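Local structure of dextranase (Pseudarthrobacter oxydans, 6NZS) at residues A[379-393]-A[401-415]. The protein catalyses the endohydrolysis of alpha-1,6-glucosidic linkages in dextran, as a glycoside hydrolase family 49 enzyme. Residues are numbered along the deposited sequence; the frame is centred on the assembly and turned at random.
Sequences MKNTFFNANDDVLKM and DNTVIWKNENGPVIQ
Val390 and Ile405 meet inside the coil, CG1 of the valine 4.0 Å from CG2 of the isoleucine, and Leu391 and Ile414 close in beside them. This is the tight part, with Phe384 lying near the methyl of Thr403 on the same inward face. Lys407, at the end of strand 401-407, reaches into the turn: its chain folds about the CB-CG bond (chi2 71°), CD runs past Val390 CG2, and NZ reaches Asp388 O at 2.7 Å, well above that carbonyl's plane. The same NZ also binds Asn410 O and Pro412 O, tying both loops to one buried ammonium. With alanine in place of Lys407, the three carbonyls would probably lose their shared donor and a gap would open beside Val390. In the turn, Asn387 OD1 takes both Glu409 N and Asn410 N at 2.9 Å; on the strands before it, Asn385 ND2 spans Trp406 O and Asn408 OD1. The looser end lies at Lys380 and Asp401, where a water links Asn381 OD1 to Asp401 OD2, Thr429 and Asn430 holding OD1; Asn402 ND2 still grips Asn381 OD1 at 2.8 Å. Parallel strands 382-386 and 401-407, then 391-392 and 414-415, pairing slipped by two residues, stack as successive coils of family 49's right-handed parallel beta-helix.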
ATOM      1  N   MET A 379      -9.396  -6.044  -7.715  1.00  9.53           N
ATOM      2  CA  MET A 379      -8.480  -6.291  -6.610  1.00 10.18           C
ATOM      3  C   MET A 379      -9.282  -6.484  -5.336  1.00 10.32           C
ATOM      4  O   MET A 379     -10.221  -5.729  -5.070  1.00 10.55           O
ATOM      5  CB  MET A 379      -7.496  -5.132  -6.417  1.00 10.61           C
ATOM      6  CG  MET A 379      -6.531  -5.350  -5.259  1.00  9.56           C
ATOM      7  SD  MET A 379      -5.147  -4.203  -5.288  1.00 10.59           S
ATOM      8  CE  MET A 379      -5.917  -2.702  -4.652  1.00  9.70           C
ATOM      9  N   LYS A 380      -8.919  -7.496  -4.547  1.00 10.18           N
ATOM     10  CA  LYS A 380      -9.577  -7.699  -3.266  1.00 11.28           C
ATOM     11  C   LYS A 380      -8.591  -8.200  -2.225  1.00 11.08           C
ATOM     12  O   LYS A 380      -7.648  -8.933  -2.539  1.00 11.32           O
ATOM     13  CB  LYS A 380     -10.774  -8.652  -3.370  1.00 14.46           C
ATOM     14  CG  LYS A 380     -10.451 -10.028  -3.873  1.00 17.49           C
ATOM     15  CD  LYS A 380     -11.738 -10.823  -4.076  1.00 23.06           C
ATOM     16  CE  LYS A 380     -11.455 -12.250  -4.505  1.00 26.55           C
ATOM     17  NZ  LYS A 380     -12.548 -13.176  -4.087  1.00 35.92           N
ATOM     18  N   ASN A 381      -8.837  -7.802  -0.974  1.00  8.81           N
ATOM     19  CA  ASN A 381      -8.189  -8.410   0.185  1.00  9.91           C
ATOM     20  C   ASN A 381      -6.693  -8.122   0.207  1.00 10.27           C
ATOM     21  O   ASN A 381      -5.882  -9.045   0.096  1.00 10.55           O
ATOM     22  CB  ASN A 381      -8.455  -9.925   0.224  1.00 11.16           C
ATOM     23  CG  ASN A 381      -9.927 -10.273   0.041  1.00 12.26           C
ATOM     24  OD1 ASN A 381     -10.811  -9.534   0.468  1.00 13.07           O
ATOM     25  ND2 ASN A 381     -10.193 -11.422  -0.585  1.00 15.60           N
ATOM     26  N   THR A 382      -6.316  -6.855   0.370  1.00  9.14           N
ATOM     27  CA  THR A 382      -4.929  -6.437   0.223  1.00  9.16           C
ATOM     28  C   THR A 382      -4.516  -5.533   1.378  1.00  9.85           C
ATOM     29  O   THR A 382      -5.355  -5.001   2.115  1.00  9.77           O
ATOM     30  CB  THR A 382      -4.709  -5.676  -1.088  1.00  9.25           C
ATOM     31  OG1 THR A 382      -5.538  -4.508  -1.094  1.00  9.67           O
ATOM     32  CG2 THR A 382      -5.045  -6.533  -2.297  1.00 11.24           C
ATOM     33  N   PHE A 383      -3.197  -5.381   1.534  1.00  9.08           N
ATOM     34  CA  PHE A 383      -2.597  -4.441   2.481  1.00  8.54           C
ATOM     35  C   PHE A 383      -1.553  -3.625   1.738  1.00  8.73           C
ATOM     36  O   PHE A 383      -0.680  -4.196   1.079  1.00  9.48           O
ATOM     37  CB  PHE A 383      -1.920  -5.176   3.655  1.00  9.00           C
ATOM     38  CG  PHE A 383      -1.160  -4.255   4.574  1.00  7.85           C
ATOM     39  CD1 PHE A 383      -1.808  -3.607   5.615  1.00 11.10           C
ATOM     40  CD2 PHE A 383       0.195  -4.012   4.382  1.00  8.41           C
ATOM     41  CE1 PHE A 383      -1.113  -2.733   6.465  1.00 13.77           C
ATOM     42  CE2 PHE A 383       0.899  -3.132   5.218  1.00  9.06           C
ATOM     43  CZ  PHE A 383       0.244  -2.496   6.258  1.00 10.97           C
ATOM     44  N   PHE A 384      -1.622  -2.298   1.852  1.00  7.41           N
ATOM     45  CA  PHE A 384      -0.632  -1.427   1.226  1.00  7.73           C
ATOM     46  C   PHE A 384      -0.022  -0.486   2.248  1.00  9.86           C
ATOM     47  O   PHE A 384      -0.733   0.315   2.864  1.00  9.42           O
ATOM     48  CB  PHE A 384      -1.254  -0.581   0.116  1.00  8.76           C
ATOM     49  CG  PHE A 384      -1.564  -1.359  -1.122  1.00  7.73           C
ATOM     50  CD1 PHE A 384      -2.774  -2.016  -1.258  1.00 10.46           C
ATOM     51  CD2 PHE A 384      -0.641  -1.430  -2.154  1.00  8.13           C
ATOM     52  CE1 PHE A 384      -3.060  -2.751  -2.405  1.00  9.91           C
ATOM     53  CE2 PHE A 384      -0.913  -2.156  -3.313  1.00 10.04           C
ATOM     54  CZ  PHE A 384      -2.127  -2.815  -3.436  1.00  9.72           C
ATOM     55  N   ASN A 385       1.291  -0.559   2.396  1.00  9.18           N
ATOM     56  CA  ASN A 385       2.078   0.528   2.959  1.00  8.59           C
ATOM     57  C   ASN A 385       2.728   1.222   1.770  1.00  9.54           C
ATOM     58  O   ASN A 385       3.307   0.551   0.910  1.00 10.54           O
ATOM     59  CB  ASN A 385       3.138  -0.072   3.888  1.00  8.57           C
ATOM     60  CG  ASN A 385       4.090   0.953   4.484  1.00 10.73           C
ATOM     61  OD1 ASN A 385       5.292   0.722   4.507  1.00 13.37           O
ATOM     62  ND2 ASN A 385       3.560   2.035   5.031  1.00  9.83           N
ATOM     63  N   ALA A 386       2.585   2.548   1.679  1.00  9.30           N
ATOM     64  CA  ALA A 386       3.139   3.286   0.545  1.00  8.65           C
ATOM     65  C   ALA A 386       3.481   4.712   0.961  1.00  8.78           C
ATOM     66  O   ALA A 386       2.792   5.313   1.789  1.00 10.94           O
ATOM     67  CB  ALA A 386       2.187   3.303  -0.666  1.00 12.68           C
ATOM     68  N   ASN A 387       4.557   5.252   0.371  1.00 10.40           N
ATOM     69  CA  ASN A 387       4.990   6.635   0.576  1.00  9.23           C
ATOM     70  C   ASN A 387       4.850   7.453  -0.703  1.00 11.10           C
ATOM     71  O   ASN A 387       5.673   8.314  -1.011  1.00 11.07           O
ATOM     72  CB  ASN A 387       6.407   6.707   1.140  1.00 11.35           C
ATOM     73  CG  ASN A 387       6.691   8.036   1.825  1.00 11.07           C
ATOM     74  OD1 ASN A 387       5.779   8.799   2.122  1.00 10.94           O
ATOM     75  ND2 ASN A 387       7.965   8.316   2.079  1.00 13.26           N
ATOM     76  N   ASP A 388       3.795   7.175  -1.451  1.00  9.15           N
ATOM     77  CA  ASP A 388       3.379   7.940  -2.614  1.00 10.86           C
ATOM     78  C   ASP A 388       1.927   7.560  -2.879  1.00 11.11           C
ATOM     79  O   ASP A 388       1.296   6.916  -2.037  1.00 10.77           O
ATOM     80  CB  ASP A 388       4.328   7.709  -3.795  1.00 13.48           C
ATOM     81  CG  ASP A 388       4.556   8.977  -4.593  1.00 15.82           C
ATOM     82  OD1 ASP A 388       3.568   9.463  -5.175  1.00 15.75           O
ATOM     83  OD2 ASP A 388       5.693   9.507  -4.605  1.00 17.77           O
ATOM     84  N   ASP A 389       1.391   7.960  -4.040  1.00 11.09           N
ATOM     85  CA  ASP A 389       0.040   7.565  -4.448  1.00 10.16           C
ATOM     86  C   ASP A 389      -0.171   6.094  -4.144  1.00 11.83           C
ATOM     87  O   ASP A 389       0.624   5.254  -4.569  1.00 11.26           O
ATOM     88  CB  ASP A 389      -0.112   7.736  -5.967  1.00 11.67           C
ATOM     89  CG  ASP A 389       0.012   9.167  -6.428  1.00 13.25           C
ATOM     90  OD1 ASP A 389      -0.426  10.083  -5.705  1.00 13.20           O
ATOM     91  OD2 ASP A 389       0.549   9.372  -7.547  1.00 14.17           O
ATOM     92  N   VAL A 390      -1.240   5.776  -3.406  1.00  9.74           N
ATOM     93  CA  VAL A 390      -1.445   4.391  -2.984  1.00 10.21           C
ATOM     94  C   VAL A 390      -2.296   3.629  -3.991  1.00 12.38           C
ATOM     95  O   VAL A 390      -1.904   2.557  -4.480  1.00 14.41           O
ATOM     96  CB  VAL A 390      -2.055   4.287  -1.571  1.00  8.87           C
ATOM     97  CG1 VAL A 390      -2.076   2.811  -1.131  1.00 11.12           C
ATOM     98  CG2 VAL A 390      -1.289   5.145  -0.556  1.00 10.38           C
ATOM     99  N   LEU A 391      -3.486   4.142  -4.265  1.00 11.44           N
ATOM    100  CA  LEU A 391      -4.394   3.552  -5.244  1.00 10.98           C
ATOM    101  C   LEU A 391      -4.460   4.501  -6.436  1.00 10.46           C
ATOM    102  O   LEU A 391      -5.067   5.575  -6.352  1.00 10.94           O
ATOM    103  CB  LEU A 391      -5.777   3.325  -4.642  1.00 12.23           C
ATOM    104  CG  LEU A 391      -5.797   2.361  -3.452  1.00 11.64           C
ATOM    105  CD1 LEU A 391      -7.219   2.192  -2.944  1.00 11.35           C
ATOM    106  CD2 LEU A 391      -5.179   1.002  -3.818  1.00 12.58           C
ATOM    107  N   LYS A 392      -3.846   4.091  -7.545  1.00 11.07           N
ATOM    108  CA  LYS A 392      -3.777   4.904  -8.755  1.00 11.26           C
ATOM    109  C   LYS A 392      -4.962   4.514  -9.628  1.00 11.38           C
ATOM    110  O   LYS A 392      -4.938   3.494 -10.324  1.00 12.76           O
ATOM    111  CB  LYS A 392      -2.431   4.696  -9.436  1.00 11.88           C
ATOM    112  CG  LYS A 392      -1.290   5.326  -8.627  1.00 13.60           C
ATOM    113  CD  LYS A 392       0.035   4.592  -8.805  1.00 17.05           C
ATOM    114  CE  LYS A 392       0.648   4.875 -10.167  1.00 19.35           C
ATOM    115  NZ  LYS A 392       2.093   4.489 -10.247  1.00 16.81           N
ATOM    116  N   MET A 393      -6.005   5.336  -9.571  1.00 11.08           N
ATOM    117  CA  MET A 393      -7.291   5.042 -10.199  1.00 12.02           C
ATOM    118  C   MET A 393      -7.303   5.749 -11.550  1.00 11.83           C
ATOM    119  O   MET A 393      -7.873   6.826 -11.723  1.00 12.65           O
ATOM    120  CB  MET A 393      -8.434   5.500  -9.294  1.00 13.69           C
ATOM    121  CG  MET A 393      -8.341   4.972  -7.860  1.00 12.30           C
ATOM    122  SD  MET A 393      -8.092   3.188  -7.736  1.00 12.03           S
ATOM    123  CE  MET A 393      -9.575   2.564  -8.538  1.00 11.30           C
ATOM    124  N   ASP A 401     -11.998  -4.021  -3.516  1.00  9.71           N
ATOM    125  CA  ASP A 401     -12.670  -4.237  -2.241  1.00  9.45           C
ATOM    126  C   ASP A 401     -11.671  -4.658  -1.172  1.00 10.02           C
ATOM    127  O   ASP A 401     -10.741  -5.425  -1.445  1.00 10.43           O
ATOM    128  CB  ASP A 401     -13.774  -5.305  -2.328  1.00 11.17           C
ATOM    129  CG  ASP A 401     -14.524  -5.454  -1.024  1.00 10.99           C
ATOM    130  OD1 ASP A 401     -15.106  -4.456  -0.558  1.00 12.26           O
ATOM    131  OD2 ASP A 401     -14.519  -6.552  -0.443  1.00 13.70           O
ATOM    132  N   ASN A 402     -11.895  -4.181   0.055  1.00  9.04           N
ATOM    133  CA  ASN A 402     -11.212  -4.701   1.238  1.00  9.54           C
ATOM    134  C   ASN A 402      -9.714  -4.413   1.214  1.00 10.43           C
ATOM    135  O   ASN A 402      -8.887  -5.338   1.196  1.00 10.53           O
ATOM    136  CB  ASN A 402     -11.503  -6.197   1.425  1.00  9.81           C
ATOM    137  CG  ASN A 402     -11.041  -6.714   2.765  1.00 12.38           C
ATOM    138  OD1 ASN A 402     -10.899  -5.944   3.727  1.00 14.34           O
ATOM    139  ND2 ASN A 402     -10.803  -8.019   2.845  1.00 12.95           N
ATOM    140  N   THR A 403      -9.366  -3.132   1.248  1.00  9.29           N
ATOM    141  CA  THR A 403      -7.981  -2.667   1.228  1.00  9.63           C
ATOM    142  C   THR A 403      -7.662  -2.030   2.571  1.00  9.57           C
ATOM    143  O   THR A 403      -8.335  -1.074   2.976  1.00 11.13           O
ATOM    144  CB  THR A 403      -7.768  -1.608   0.146  1.00  9.14           C
ATOM    145  OG1 THR A 403      -8.389  -2.005  -1.089  1.00 10.15           O
ATOM    146  CG2 THR A 403      -6.285  -1.397  -0.111  1.00 11.38           C
ATOM    147  N   VAL A 404      -6.629  -2.537   3.239  1.00  8.47           N
ATOM    148  CA  VAL A 404      -6.093  -1.944   4.460  1.00  8.03           C
ATOM    149  C   VAL A 404      -4.842  -1.172   4.068  1.00  9.23           C
ATOM    150  O   VAL A 404      -3.983  -1.705   3.355  1.00  9.43           O
ATOM    151  CB  VAL A 404      -5.757  -3.043   5.482  1.00  8.58           C
ATOM    152  CG1 VAL A 404      -5.051  -2.450   6.698  1.00 10.93           C
ATOM    153  CG2 VAL A 404      -7.028  -3.790   5.910  1.00  9.16           C
ATOM    154  N   ILE A 405      -4.744   0.089   4.504  1.00  7.69           N
ATOM    155  CA  ILE A 405      -3.677   0.978   4.047  1.00  7.39           C
ATOM    156  C   ILE A 405      -2.974   1.604   5.243  1.00  8.55           C
ATOM    157  O   ILE A 405      -3.626   2.163   6.132  1.00  8.56           O
ATOM    158  CB  ILE A 405      -4.215   2.077   3.110  1.00  8.06           C
ATOM    159  CG1 ILE A 405      -4.842   1.439   1.857  1.00  8.42           C
ATOM    160  CG2 ILE A 405      -3.094   3.066   2.753  1.00  9.49           C
ATOM    161  CD1 ILE A 405      -5.549   2.442   0.942  1.00  9.70           C
ATOM    162  N   TRP A 406      -1.640   1.507   5.263  1.00  8.60           N
ATOM    163  CA  TRP A 406      -0.786   2.242   6.195  1.00  8.27           C
ATOM    164  C   TRP A 406      -0.075   3.284   5.341  1.00  9.43           C
ATOM    165  O   TRP A 406       0.897   2.983   4.644  1.00  9.08           O
ATOM    166  CB  TRP A 406       0.215   1.310   6.879  1.00  9.13           C
ATOM    167  CG  TRP A 406       0.869   1.925   8.101  1.00  9.75           C
ATOM    168  CD1 TRP A 406       1.452   3.168   8.211  1.00 10.30           C
ATOM    169  CD2 TRP A 406       0.988   1.313   9.386  1.00  8.21           C
ATOM    170  NE1 TRP A 406       1.920   3.351   9.495  1.00 10.84           N
ATOM    171  CE2 TRP A 406       1.647   2.228  10.232  1.00 10.06           C
ATOM    172  CE3 TRP A 406       0.603   0.067   9.904  1.00  9.91           C
ATOM    173  CZ2 TRP A 406       1.916   1.943  11.577  1.00 10.25           C
ATOM    174  CZ3 TRP A 406       0.866  -0.209  11.226  1.00  9.39           C
ATOM    175  CH2 TRP A 406       1.506   0.724  12.053  1.00 10.08           C
ATOM    176  N   LYS A 407      -0.579   4.504   5.364  1.00  9.69           N
ATOM    177  CA  LYS A 407      -0.030   5.558   4.533  1.00  9.26           C
ATOM    178  C   LYS A 407       1.145   6.204   5.258  1.00  8.55           C
ATOM    179  O   LYS A 407       1.110   6.360   6.479  1.00 10.62           O
ATOM    180  CB  LYS A 407      -1.147   6.574   4.256  1.00 10.28           C
ATOM    181  CG  LYS A 407      -0.729   7.851   3.555  1.00  9.38           C
ATOM    182  CD  LYS A 407      -0.376   7.582   2.106  1.00 10.45           C
ATOM    183  CE  LYS A 407       0.409   8.738   1.529  1.00 11.09           C
ATOM    184  NZ  LYS A 407       0.604   8.548   0.050  1.00 11.12           N
ATOM    185  N   ASN A 408       2.204   6.546   4.511  1.00  8.20           N
ATOM    186  CA  ASN A 408       3.316   7.278   5.108  1.00 10.59           C
ATOM    187  C   ASN A 408       3.101   8.779   4.916  1.00 11.61           C
ATOM    188  O   ASN A 408       2.023   9.281   5.247  1.00 10.44           O
ATOM    189  CB  ASN A 408       4.669   6.754   4.601  1.00 11.26           C
ATOM    190  CG  ASN A 408       5.026   5.389   5.197  1.00 13.15           C
ATOM    191  OD1 ASN A 408       4.220   4.766   5.889  1.00 12.12           O
ATOM    192  ND2 ASN A 408       6.260   4.949   4.966  1.00 17.14           N
ATOM    193  N   GLU A 409       4.081   9.508   4.375  1.00 10.67           N
ATOM    194  CA  GLU A 409       4.048  10.971   4.407  1.00 11.71           C
ATOM    195  C   GLU A 409       3.578  11.606   3.109  1.00 11.59           C
ATOM    196  O   GLU A 409       2.864  12.621   3.134  1.00 13.51           O
ATOM    197  CB  GLU A 409       5.458  11.502   4.685  1.00 12.46           C
ATOM    198  CG  GLU A 409       5.979  11.164   6.066  1.00 12.14           C
ATOM    199  CD  GLU A 409       6.962  10.016   6.062  1.00 19.28           C
ATOM    200  OE1 GLU A 409       7.178   9.411   4.989  1.00 17.08           O
ATOM    201  OE2 GLU A 409       7.520   9.715   7.137  1.00 16.87           O
ATOM    202  N   ASN A 410       3.990  11.057   1.981  1.00  9.88           N
ATOM    203  CA  ASN A 410       4.009  11.770   0.719  1.00 11.49           C
ATOM    204  C   ASN A 410       2.917  11.260  -0.206  1.00 12.18           C
ATOM    205  O   ASN A 410       2.712  10.047  -0.323  1.00 11.73           O
ATOM    206  CB  ASN A 410       5.372  11.555   0.077  1.00 13.76           C
ATOM    207  CG  ASN A 410       5.500  12.240  -1.228  1.00 15.61           C
ATOM    208  OD1 ASN A 410       5.501  13.467  -1.291  1.00 15.12           O
ATOM    209  ND2 ASN A 410       5.605  11.459  -2.304  1.00 19.08           N
ATOM    210  N   GLY A 411       2.241  12.188  -0.889  1.00 10.04           N
ATOM    211  CA  GLY A 411       1.163  11.851  -1.790  1.00 10.45           C
ATOM    212  C   GLY A 411      -0.140  11.601  -1.055  1.00 10.40           C
ATOM    213  O   GLY A 411      -0.184  11.531   0.179  1.00  9.50           O
ATOM    214  N   PRO A 412      -1.227  11.479  -1.804  1.00  9.47           N
ATOM    215  CA  PRO A 412      -2.534  11.176  -1.219  1.00  8.99           C
ATOM    216  C   PRO A 412      -2.682   9.669  -1.039  1.00  9.73           C
ATOM    217  O   PRO A 412      -1.766   8.892  -1.303  1.00 10.87           O
ATOM    218  CB  PRO A 412      -3.481  11.649  -2.317  1.00  9.52           C
ATOM    219  CG  PRO A 412      -2.743  11.265  -3.565  1.00 10.87           C
ATOM    220  CD  PRO A 412      -1.297  11.586  -3.269  1.00 11.32           C
ATOM    221  N   VAL A 413      -3.865   9.263  -0.580  1.00  9.52           N
ATOM    222  CA  VAL A 413      -4.210   7.842  -0.591  1.00  8.69           C
ATOM    223  C   VAL A 413      -4.701   7.414  -1.977  1.00  9.69           C
ATOM    224  O   VAL A 413      -4.072   6.589  -2.647  1.00 11.27           O
ATOM    225  CB  VAL A 413      -5.203   7.501   0.538  1.00  8.66           C
ATOM    226  CG1 VAL A 413      -5.561   6.021   0.498  1.00 10.17           C
ATOM    227  CG2 VAL A 413      -4.602   7.864   1.901  1.00 10.25           C
ATOM    228  N   ILE A 414      -5.801   8.005  -2.440  1.00  8.63           N
ATOM    229  CA  ILE A 414      -6.394   7.715  -3.746  1.00  9.55           C
ATOM    230  C   ILE A 414      -6.049   8.847  -4.712  1.00 10.10           C
ATOM    231  O   ILE A 414      -6.208  10.025  -4.376  1.00 11.04           O
ATOM    232  CB  ILE A 414      -7.915   7.578  -3.600  1.00  9.12           C
ATOM    233  CG1 ILE A 414      -8.263   6.273  -2.881  1.00 11.50           C
ATOM    234  CG2 ILE A 414      -8.603   7.668  -4.963  1.00 11.38           C
ATOM    235  CD1 ILE A 414      -9.588   6.316  -2.125  1.00 13.94           C
ATOM    236  N   GLN A 415      -5.602   8.498  -5.927  1.00  9.74           N
ATOM    237  CA  GLN A 415      -5.174   9.470  -6.934  1.00 10.08           C
ATOM    238  C   GLN A 415      -5.850   9.169  -8.267  1.00 11.08           C
ATOM    239  O   GLN A 415      -5.820   8.026  -8.725  1.00 12.12           O
ATOM    240  CB  GLN A 415      -3.661   9.346  -7.132  1.00 11.12           C
ATOM    241  CG  GLN A 415      -3.071  10.287  -8.188  1.00 11.29           C
ATOM    242  CD  GLN A 415      -3.203  11.731  -7.780  1.00 10.55           C
ATOM    243  OE1 GLN A 415      -4.012  12.476  -8.327  1.00 11.77           O
ATOM    244  NE2 GLN A 415      -2.418  12.135  -6.781  1.00 10.27           N
TER
HETATM  245  O   HOH W   1     -13.311  -8.947  -0.859  1.00 19.77           O
HETATM  246  O   HOH W   2      -8.076  -4.511  -2.133  1.00 10.35           O
HETATM  247  O   HOH W   3       6.817   2.251   5.986  1.00 15.62           O
HETATM  248  O   HOH W   4       8.621  10.953   3.251  1.00 24.75           O